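Local coordinates for protein pectinesterase A (Erwinia chrysanthemi, PDB 2NTB) that hydrolyses the methyl esters of pectin to release methanol, the first step in the maceration and soft-rotting of plant tissue, at residues 169-174 and 191-196; 47-52 and 92-97; 183-188 and 218-223. All coordinates share one frame; numbering follows the deposited sequence.

Contact 1 of 3, residues 169-174 and 191-196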
loop_
_atom_site.group_PDB
_atom_site.type_symbol
_atom_site.label_atom_id
_atom_site.label_comp_id
_atom_site.label_asym_id
_atom_site.label_seq_id
_atom_site.Cartn_x
_atom_site.Cartn_y
_atom_site.Cartn_z
ATOM N N ARG A 169 -6.469 -7.348 -3.532
ATOM C CA ARG A 169 -5.194 -8.031 -3.741
ATOM C C ARG A 169 -4.102 -6.974 -3.676
ATOM O O ARG A 169 -4.200 -5.919 -4.312
ATOM C CB ARG A 169 -5.143 -8.754 -5.101
ATOM C CG ARG A 169 -3.952 -9.712 -5.269
ATOM C CD ARG A 169 -3.826 -10.170 -6.718
ATOM N NE ARG A 169 -2.786 -11.176 -6.940
ATOM C CZ ARG A 169 -1.532 -10.898 -7.304
ATOM N NH1 ARG A 169 -1.143 -9.642 -7.467
ATOM N NH2 ARG A 169 -0.659 -11.885 -7.492
ATOM N N ILE A 170 -3.069 -7.238 -2.887
ATOM C CA ILE A 170 -1.934 -6.328 -2.813
ATOM C C ILE A 170 -0.685 -7.178 -2.871
ATOM O O ILE A 170 -0.542 -8.120 -2.100
ATOM C CB ILE A 170 -1.938 -5.466 -1.502
ATOM C CG1 ILE A 170 -3.242 -4.654 -1.393
ATOM C CG2 ILE A 170 -0.689 -4.563 -1.448
ATOM C CD1 ILE A 170 -3.552 -4.115 -0.015
ATOM N N SER A 171 0.213 -6.846 -3.796
ATOM C CA SER A 171 1.428 -7.632 -3.974
ATOM C C SER A 171 2.659 -6.772 -3.817
ATOM O O SER A 171 2.638 -5.565 -4.072
ATOM C CB SER A 171 1.437 -8.288 -5.351
ATOM O OG SER A 171 1.796 -7.361 -6.355
ATOM N N GLY A 172 3.749 -7.403 -3.416
ATOM C CA GLY A 172 4.993 -6.682 -3.221
ATOM C C GLY A 172 6.082 -7.502 -2.553
ATOM O O GLY A 172 5.940 -8.713 -2.291
ATOM N N THR A 173 7.175 -6.815 -2.283
ATOM C CA THR A 173 8.337 -7.410 -1.664
ATOM C C THR A 173 8.622 -6.708 -0.344
ATOM O O THR A 173 8.186 -7.170 0.721
ATOM C CB THR A 173 9.557 -7.353 -2.618
ATOM O OG1 THR A 173 9.751 -6.004 -3.089
ATOM C CG2 THR A 173 9.342 -8.278 -3.820
ATOM N N VAL A 174 9.335 -5.583 -0.422
ATOM C CA VAL A 174 9.832 -4.886 0.753
ATOM C C VAL A 174 8.917 -3.727 1.157
ATOM O O VAL A 174 8.704 -2.790 0.374
ATOM C CB VAL A 174 11.258 -4.338 0.510
ATOM C CG1 VAL A 174 11.660 -3.376 1.613
ATOM C CG2 VAL A 174 12.264 -5.482 0.399
ATOM N N VAL A 191 0.143 -10.640 -1.145
ATOM C CA VAL A 191 0.920 -11.573 -1.940
ATOM C C VAL A 191 2.399 -11.209 -1.891
ATOM O O VAL A 191 2.810 -10.167 -2.409
ATOM C CB VAL A 191 0.379 -11.627 -3.402
ATOM C CG1 VAL A 191 1.144 -12.644 -4.229
ATOM C CG2 VAL A 191 -1.125 -11.945 -3.407
ATOM N N SER A 192 3.188 -12.065 -1.242
ATOM C CA SER A 192 4.636 -11.865 -1.130
ATOM C C SER A 192 5.316 -12.406 -2.383
ATOM O O SER A 192 5.165 -13.581 -2.719
ATOM C CB SER A 192 5.200 -12.585 0.098
ATOM O OG SER A 192 4.742 -12.010 1.305
ATOM N N ARG A 193 6.115 -11.571 -3.034
ATOM C CA ARG A 193 6.631 -11.920 -4.357
ATOM C C ARG A 193 8.023 -12.548 -4.337
ATOM O O ARG A 193 8.815 -12.305 -3.431
ATOM C CB ARG A 193 6.575 -10.709 -5.291
ATOM C CG ARG A 193 5.183 -10.053 -5.343
ATOM C CD ARG A 193 5.157 -8.921 -6.361
ATOM N NE ARG A 193 5.088 -9.438 -7.731
ATOM C CZ ARG A 193 4.889 -8.691 -8.815
ATOM N NH1 ARG A 193 4.729 -7.378 -8.703
ATOM N NH2 ARG A 193 4.816 -9.267 -10.016
ATOM N N TYR A 194 8.307 -13.360 -5.355
ATOM C CA TYR A 194 9.618 -13.995 -5.485
ATOM C C TYR A 194 10.742 -12.975 -5.721
ATOM O O TYR A 194 10.576 -12.020 -6.486
ATOM C CB TYR A 194 9.585 -15.022 -6.619
ATOM C CG TYR A 194 10.932 -15.641 -6.909
ATOM C CD1 TYR A 194 11.493 -16.568 -6.030
ATOM C CD2 TYR A 194 11.649 -15.291 -8.051
ATOM C CE1 TYR A 194 12.731 -17.138 -6.282
ATOM C CE2 TYR A 194 12.889 -15.853 -8.311
ATOM C CZ TYR A 194 13.421 -16.774 -7.419
ATOM O OH TYR A 194 14.648 -17.338 -7.664
ATOM N N ARG A 195 11.880 -13.186 -5.059
ATOM C CA ARG A 195 13.060 -12.362 -5.304
ATOM C C ARG A 195 14.297 -13.106 -5.806
ATOM O O ARG A 195 14.999 -13.770 -5.049
ATOM C CB ARG A 195 13.349 -11.467 -4.121
ATOM C CG ARG A 195 12.471 -10.231 -4.248
ATOM C CD ARG A 195 12.828 -9.160 -3.319
ATOM N NE ARG A 195 14.158 -8.604 -3.518
ATOM C CZ ARG A 195 14.761 -7.916 -2.562
ATOM N NH1 ARG A 195 14.133 -7.774 -1.400
ATOM N NH2 ARG A 195 15.977 -7.405 -2.740
ATOM N N ALA A 196 14.547 -12.955 -7.102
ATOM C CA ALA A 196 15.673 -13.598 -7.770
ATOM C C ALA A 196 17.010 -13.078 -7.245
ATOM O O ALA A 196 18.026 -13.778 -7.320
ATOM C CB ALA A 196 15.580 -13.381 -9.287
#
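In the right-handed parallel beta-helix of this pectin methylesterase, strands 169-172 and 191-192 stack as successive rungs of one parallel sheet, and the turns that leave them reach the substrate cleft. Val191 N donates to Ile170 O at 2.8 Å, Val191 O accepts from Gly172 N, and Gly172 O then takes Arg193 N at 3.0 Å, where the second segment leaves the sheet. On the face shared by Ser171 and Val191, the extended chain of Arg169 runs along the sheet until its guanidinium lies with one face over Val191 CG2, which is offset toward its rim, while NH2 approaches CG1 at 3.8 Å. Arg193 CG and CD lie against the backbone of Gly172, CD 3.7 Å from Ser171 OG; the bend at chi3 (76°) then turns NE away to its salt bridge with Glu230. Farther along, the aliphatic part of Arg195 crosses Thr173 at about a right angle, CD meeting CG2 at 3.6 Å, and NH1, which hydrogen-bonds Ser204 O, comes obliquely to Val174 CG2 at 3.5 Å. Asp197 forms a salt bridge with Arg195 NH2, which also hydrogen-bonds a bound galacturonate. The methylene groups of Arg195 thus rest on the turn just before the nucleophile Asp175, while NH2, probably oriented in part by Asp197, is presented to the acidic sugar.

Contact 2 of 3, residues 47-52 and 92-97; sequences RLTITR and TISAKD
Ile50 and Ile93 lie side by side on the buried face of two adjoining parallel strands, pointing the same way, with Ile50 CG1 at 3.7 Å from Ile93 CD1. Ile50 CG1 sits beside its own backbone N (chi1 -55°), which also brings it near Thr92 O. Helix 21-26 packs on this face, Ile25 against Ile50. The close packing continues past the end of the strands, where Ala95 CB presses on the backbone of the first segment, 3.3 Å from Arg52 O. There, on the side of the isoleucines, a water donates to Arg52 O at 2.8 Å and to Lys96 O. Three backbone bonds hold the register: Thr92 N to Leu48 O, Ile50 N to Thr92 O at 2.8 Å, and Ser94 N to Ile50 O as the second strand ends.

The other face is looser and polar. Thr49 and Thr92 are aligned in the same direction, yet their nearest side-chain atoms, Thr49 OG1 and Thr92 CB, are 3.8 Å apart, and Thr49 CG2 approaches Ser94 OG only at 4.0 Å. Beside these threonines another water bridges Leu48 O and Thr92 OG1. Aliphatic side chains stacked in register are a recurring feature of parallel beta-helices; here, with two threonines aligned on the outer face, they join the outermost strand 48-50 of a four-stranded sheet to its neighbour.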
loop_
_atom_site.group_PDB
_atom_site.type_symbol
_atom_site.label_atom_id
_atom_site.label_comp_id
_atom_site.label_asym_id
_atom_site.label_seq_id
_atom_site.Cartn_x
_atom_site.Cartn_y
_atom_site.Cartn_z
ATOM N N ARG A 47 -0.650 8.507 -14.967
ATOM C CA ARG A 47 -0.417 8.820 -13.571
ATOM C C ARG A 47 -1.457 9.858 -13.153
ATOM O O ARG A 47 -1.702 10.822 -13.888
ATOM C CB ARG A 47 0.998 9.352 -13.360
ATOM C CG ARG A 47 2.091 8.380 -13.821
ATOM C CD ARG A 47 3.479 8.883 -13.479
ATOM N NE ARG A 47 3.723 8.809 -12.048
ATOM C CZ ARG A 47 4.663 9.483 -11.394
ATOM N NH1 ARG A 47 5.492 10.307 -12.030
ATOM N NH2 ARG A 47 4.772 9.327 -10.086
ATOM N N LEU A 48 -2.060 9.660 -11.978
ATOM C CA LEU A 48 -3.146 10.538 -11.509
ATOM C C LEU A 48 -2.916 11.066 -10.096
ATOM O O LEU A 48 -2.452 10.333 -9.210
ATOM C CB LEU A 48 -4.494 9.810 -11.574
ATOM C CG LEU A 48 -4.925 9.093 -12.864
ATOM C CD1 LEU A 48 -6.087 8.153 -12.584
ATOM C CD2 LEU A 48 -5.268 10.052 -13.999
ATOM N N THR A 49 -3.231 12.345 -9.892
ATOM C CA THR A 49 -3.287 12.931 -8.549
ATOM C C THR A 49 -4.696 13.482 -8.303
ATOM O O THR A 49 -5.090 14.498 -8.881
ATOM C CB THR A 49 -2.212 14.022 -8.334
ATOM O OG1 THR A 49 -0.908 13.432 -8.424
ATOM C CG2 THR A 49 -2.361 14.683 -6.965
ATOM N N ILE A 50 -5.446 12.791 -7.449
ATOM C CA ILE A 50 -6.852 13.114 -7.205
ATOM C C ILE A 50 -6.939 14.273 -6.218
ATOM O O ILE A 50 -6.426 14.183 -5.105
ATOM C CB ILE A 50 -7.644 11.879 -6.674
ATOM C CG1 ILE A 50 -7.523 10.661 -7.615
ATOM C CG2 ILE A 50 -9.100 12.250 -6.327
ATOM C CD1 ILE A 50 -7.946 10.864 -9.079
ATOM N N THR A 51 -7.572 15.366 -6.649
ATOM C CA THR A 51 -7.704 16.568 -5.822
ATOM C C THR A 51 -9.172 16.954 -5.625
ATOM O O THR A 51 -9.479 17.820 -4.804
ATOM C CB THR A 51 -6.932 17.780 -6.427
ATOM O OG1 THR A 51 -7.362 17.991 -7.776
ATOM C CG2 THR A 51 -5.423 17.542 -6.395
ATOM N N ARG A 52 -10.063 16.320 -6.388
ATOM C CA ARG A 52 -11.501 16.519 -6.242
ATOM C C ARG A 52 -12.087 15.570 -5.191
ATOM O O ARG A 52 -11.928 14.345 -5.287
ATOM C CB ARG A 52 -12.220 16.312 -7.575
ATOM C CG ARG A 52 -13.623 16.913 -7.618
ATOM C CD ARG A 52 -14.387 16.408 -8.820
ATOM N NE ARG A 52 -15.710 17.022 -8.953
ATOM C CZ ARG A 52 -16.794 16.631 -8.287
ATOM N NH1 ARG A 52 -16.721 15.632 -7.410
ATOM N NH2 ARG A 52 -17.949 17.245 -8.491
ATOM N N THR A 92 -2.109 9.029 -6.752
ATOM C CA THR A 92 -1.988 9.756 -5.495
ATOM C C THR A 92 -3.360 10.323 -5.091
ATOM O O THR A 92 -4.004 11.021 -5.886
ATOM C CB THR A 92 -0.937 10.892 -5.614
ATOM O OG1 THR A 92 0.344 10.338 -5.948
ATOM C CG2 THR A 92 -0.806 11.665 -4.308
ATOM N N ILE A 93 -3.801 10.008 -3.870
ATOM C CA ILE A 93 -5.100 10.489 -3.365
ATOM C C ILE A 93 -4.913 11.642 -2.386
ATOM O O ILE A 93 -4.452 11.457 -1.258
ATOM C CB ILE A 93 -5.953 9.351 -2.710
ATOM C CG1 ILE A 93 -5.961 8.085 -3.574
ATOM C CG2 ILE A 93 -7.377 9.842 -2.398
ATOM C CD1 ILE A 93 -6.621 8.227 -4.945
ATOM N N SER A 94 -5.284 12.834 -2.842
ATOM C CA SER A 94 -5.144 14.051 -2.062
ATOM C C SER A 94 -6.494 14.762 -1.956
ATOM O O SER A 94 -6.564 15.990 -1.915
ATOM C CB SER A 94 -4.100 14.970 -2.708
ATOM O OG SER A 94 -2.914 14.257 -3.020
ATOM N N ALA A 95 -7.564 13.975 -1.932
ATOM C CA ALA A 95 -8.904 14.487 -1.666
ATOM C C ALA A 95 -9.666 13.492 -0.794
ATOM O O ALA A 95 -9.209 12.367 -0.575
ATOM C CB ALA A 95 -9.644 14.741 -2.954
ATOM N N LYS A 96 -10.827 13.911 -0.308
ATOM C CA LYS A 96 -11.619 13.102 0.609
ATOM C C LYS A 96 -12.699 12.310 -0.107
ATOM O O LYS A 96 -13.086 12.638 -1.227
ATOM C CB LYS A 96 -12.238 13.990 1.691
ATOM C CG LYS A 96 -11.217 14.815 2.457
ATOM C CD LYS A 96 -11.767 15.296 3.788
ATOM C CE LYS A 96 -10.860 16.330 4.426
ATOM N NZ LYS A 96 -11.094 17.691 3.852
ATOM N N ASP A 97 -13.174 11.248 0.549
ATOM C CA ASP A 97 -14.305 10.452 0.053
ATOM C C ASP A 97 -14.107 9.883 -1.355
ATOM O O ASP A 97 -15.064 9.736 -2.138
ATOM C CB ASP A 97 -15.606 11.255 0.175
ATOM C CG ASP A 97 -15.900 11.657 1.609
ATOM O OD1 ASP A 97 -15.899 10.780 2.498
ATOM O OD2 ASP A 97 -16.140 12.850 1.852
HETATM O O HOH W 1 0.321 10.078 -8.795
HETATM O O HOH W 2 -12.332 11.810 -4.216
#

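Contact 3 of 3, residues 183-188 and 218-223; sequences ALFNNC and YGLVIT
Leu184 and Val221 meet on one face of two neighbouring strands of the parallel beta-helix, and Phe185 and Ile222 meet on the other, so like positions of successive coils are stacked in register. The short strands 183-186 and 220-223 run nearly parallel with their axes 4.7 Å apart. Leu184 crosses Val221 obliquely: with CG anti to the backbone N, its CD1 branch reaches over the neighbouring strand to Val221 CG1 at 3.7 Å, and it also touches Thr223 CG2. Helix 330-334 packs against Leu184 on this side.

On the opposite face the Phe185 ring stands out from the sheet with its CD1 edge beside the second strand. CD1 comes obliquely within 3.9 Å of Ile222 CG1, whereas Val221 O and Leu220 CD2 lie at the ring's edge, near its plane. Leu220 CD2 also rests on Ala183 CB at 3.9 Å. Phe165, on the preceding strand 162-166, meets the Phe185 ring with the two planes about 10° apart, extending the stack of side chains along the beta-helix.

The backbone bonds are regular through the middle, from Ala183 O taking Val221 N to Phe185 O taking Thr223 N at 2.7 Å, and Asn187 N to Thr223 O adds a last one where the first strand has ended. Near that end the packing turns polar. Asn186 and Thr223 are paired on the same face as Leu184, and Asn224 OD1 is a further partner of the Asn186 amide. Thr223 OG1 stands between its own backbone N and carbonyl carbon (chi1 65°), which turns it toward the first strand; there Asn186 ND2 donates to it at 2.7 Å, with the hydroxyl oxygen only 10° out of the amide plane.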
loop_
_atom_site.group_PDB
_atom_site.type_symbol
_atom_site.label_atom_id
_atom_site.label_comp_id
_atom_site.label_asym_id
_atom_site.label_seq_id
_atom_site.Cartn_x
_atom_site.Cartn_y
_atom_site.Cartn_z
ATOM N N ALA A 183 -5.257 2.259 8.231
ATOM C CA ALA A 183 -5.634 1.511 7.044
ATOM C C ALA A 183 -6.132 0.143 7.472
ATOM O O ALA A 183 -5.405 -0.614 8.113
ATOM C CB ALA A 183 -4.458 1.404 6.090
ATOM N N LEU A 184 -7.396 -0.124 7.158
ATOM C CA LEU A 184 -8.037 -1.397 7.481
ATOM C C LEU A 184 -8.152 -2.242 6.218
ATOM O O LEU A 184 -8.580 -1.747 5.182
ATOM C CB LEU A 184 -9.431 -1.154 8.085
ATOM C CG LEU A 184 -10.324 -2.365 8.396
ATOM C CD1 LEU A 184 -9.678 -3.265 9.440
ATOM C CD2 LEU A 184 -11.664 -1.873 8.894
ATOM N N PHE A 185 -7.757 -3.511 6.310
ATOM C CA PHE A 185 -7.789 -4.432 5.170
ATOM C C PHE A 185 -8.643 -5.626 5.545
ATOM O O PHE A 185 -8.315 -6.346 6.481
ATOM C CB PHE A 185 -6.368 -4.907 4.826
ATOM C CG PHE A 185 -5.396 -3.782 4.573
ATOM C CD1 PHE A 185 -4.766 -3.132 5.638
ATOM C CD2 PHE A 185 -5.124 -3.358 3.279
ATOM C CE1 PHE A 185 -3.876 -2.076 5.401
ATOM C CE2 PHE A 185 -4.233 -2.299 3.037
ATOM C CZ PHE A 185 -3.610 -1.665 4.098
ATOM N N ASN A 186 -9.745 -5.827 4.839
ATOM C CA ASN A 186 -10.585 -6.990 5.110
ATOM C C ASN A 186 -10.778 -7.887 3.885
ATOM O O ASN A 186 -11.046 -7.402 2.781
ATOM C CB ASN A 186 -11.931 -6.560 5.690
ATOM C CG ASN A 186 -12.813 -7.739 6.037
ATOM O OD1 ASN A 186 -13.782 -8.021 5.338
ATOM N ND2 ASN A 186 -12.480 -8.436 7.105
ATOM N N ASN A 187 -10.625 -9.193 4.102
ATOM C CA ASN A 187 -10.775 -10.195 3.049
ATOM C C ASN A 187 -9.840 -9.913 1.866
ATOM O O ASN A 187 -10.243 -9.991 0.701
ATOM C CB ASN A 187 -12.240 -10.303 2.615
ATOM C CG ASN A 187 -12.476 -11.455 1.660
ATOM O OD1 ASN A 187 -11.934 -12.543 1.845
ATOM N ND2 ASN A 187 -13.264 -11.212 0.627
ATOM N N CYS A 188 -8.591 -9.559 2.181
ATOM C CA CYS A 188 -7.594 -9.309 1.140
ATOM C C CYS A 188 -6.607 -10.458 0.978
ATOM O O CYS A 188 -6.334 -11.192 1.926
ATOM C CB CYS A 188 -6.835 -8.002 1.409
ATOM S SG CYS A 188 -7.815 -6.509 1.161
ATOM N N TYR A 218 -5.002 3.631 16.018
ATOM C CA TYR A 218 -4.951 2.567 15.011
ATOM C C TYR A 218 -4.004 2.854 13.849
ATOM O O TYR A 218 -4.016 3.947 13.277
ATOM C CB TYR A 218 -6.358 2.277 14.478
ATOM C CG TYR A 218 -7.320 1.818 15.544
ATOM C CD1 TYR A 218 -7.239 0.530 16.081
ATOM C CD2 TYR A 218 -8.326 2.667 16.007
ATOM C CE1 TYR A 218 -8.128 0.106 17.070
ATOM C CE2 TYR A 218 -9.219 2.257 16.989
ATOM C CZ TYR A 218 -9.116 0.979 17.515
ATOM O OH TYR A 218 -10.010 0.577 18.482
ATOM N N GLY A 219 -3.204 1.850 13.495
ATOM C CA GLY A 219 -2.347 1.914 12.319
ATOM C C GLY A 219 -2.828 0.983 11.217
ATOM O O GLY A 219 -3.896 1.194 10.632
ATOM N N LEU A 220 -2.034 -0.050 10.938
ATOM C CA LEU A 220 -2.363 -1.009 9.890
ATOM C C LEU A 220 -3.103 -2.193 10.512
ATOM O O LEU A 220 -2.558 -2.920 11.328
ATOM C CB LEU A 220 -1.100 -1.456 9.135
ATOM C CG LEU A 220 -0.202 -0.342 8.553
ATOM C CD1 LEU A 220 1.057 -0.930 7.931
ATOM C CD2 LEU A 220 -0.918 0.551 7.535
ATOM N N VAL A 221 -4.368 -2.346 10.157
ATOM C CA VAL A 221 -5.176 -3.422 10.729
ATOM C C VAL A 221 -5.630 -4.359 9.634
ATOM O O VAL A 221 -6.305 -3.932 8.693
ATOM C CB VAL A 221 -6.392 -2.874 11.513
ATOM C CG1 VAL A 221 -7.193 -4.024 12.132
ATOM C CG2 VAL A 221 -5.946 -1.897 12.596
ATOM N N ILE A 222 -5.257 -5.636 9.757
ATOM C CA ILE A 222 -5.515 -6.635 8.723
ATOM C C ILE A 222 -6.449 -7.730 9.260
ATOM O O ILE A 222 -6.099 -8.443 10.199
ATOM C CB ILE A 222 -4.195 -7.252 8.178
ATOM C CG1 ILE A 222 -3.326 -6.175 7.506
ATOM C CG2 ILE A 222 -4.496 -8.374 7.170
ATOM C CD1 ILE A 222 -2.072 -5.793 8.305
ATOM N N THR A 223 -7.629 -7.858 8.664
ATOM C CA THR A 223 -8.662 -8.779 9.181
ATOM C C THR A 223 -9.178 -9.759 8.120
ATOM O O THR A 223 -9.364 -9.373 6.961
ATOM C CB THR A 223 -9.887 -8.013 9.748
ATOM O OG1 THR A 223 -10.549 -7.302 8.690
ATOM C CG2 THR A 223 -9.483 -7.031 10.844
#

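In the fold
From the N terminus, contact 2 comes first: 47-52 pairs with 92-97 across 39 intervening residues, and the circuit is complete before the other two open. Contact 1 then begins at 169-174 and closes on 191-196 after 16 residues, ten of them in strands. Contact 3 starts inside that short loop, at 183-188, but finishes beyond it at 218-223, so the two cross. Strands 182-186 and 189-192 follow each other in the chain, one serving each contact, and Ile170 CD1 packs on Phe185 CE2 at 3.6 Å. Contacts 1, 2 and 3 thus join coils in three different parallel sheets, with contact 2 about 26 Å from contact 1, centre to centre.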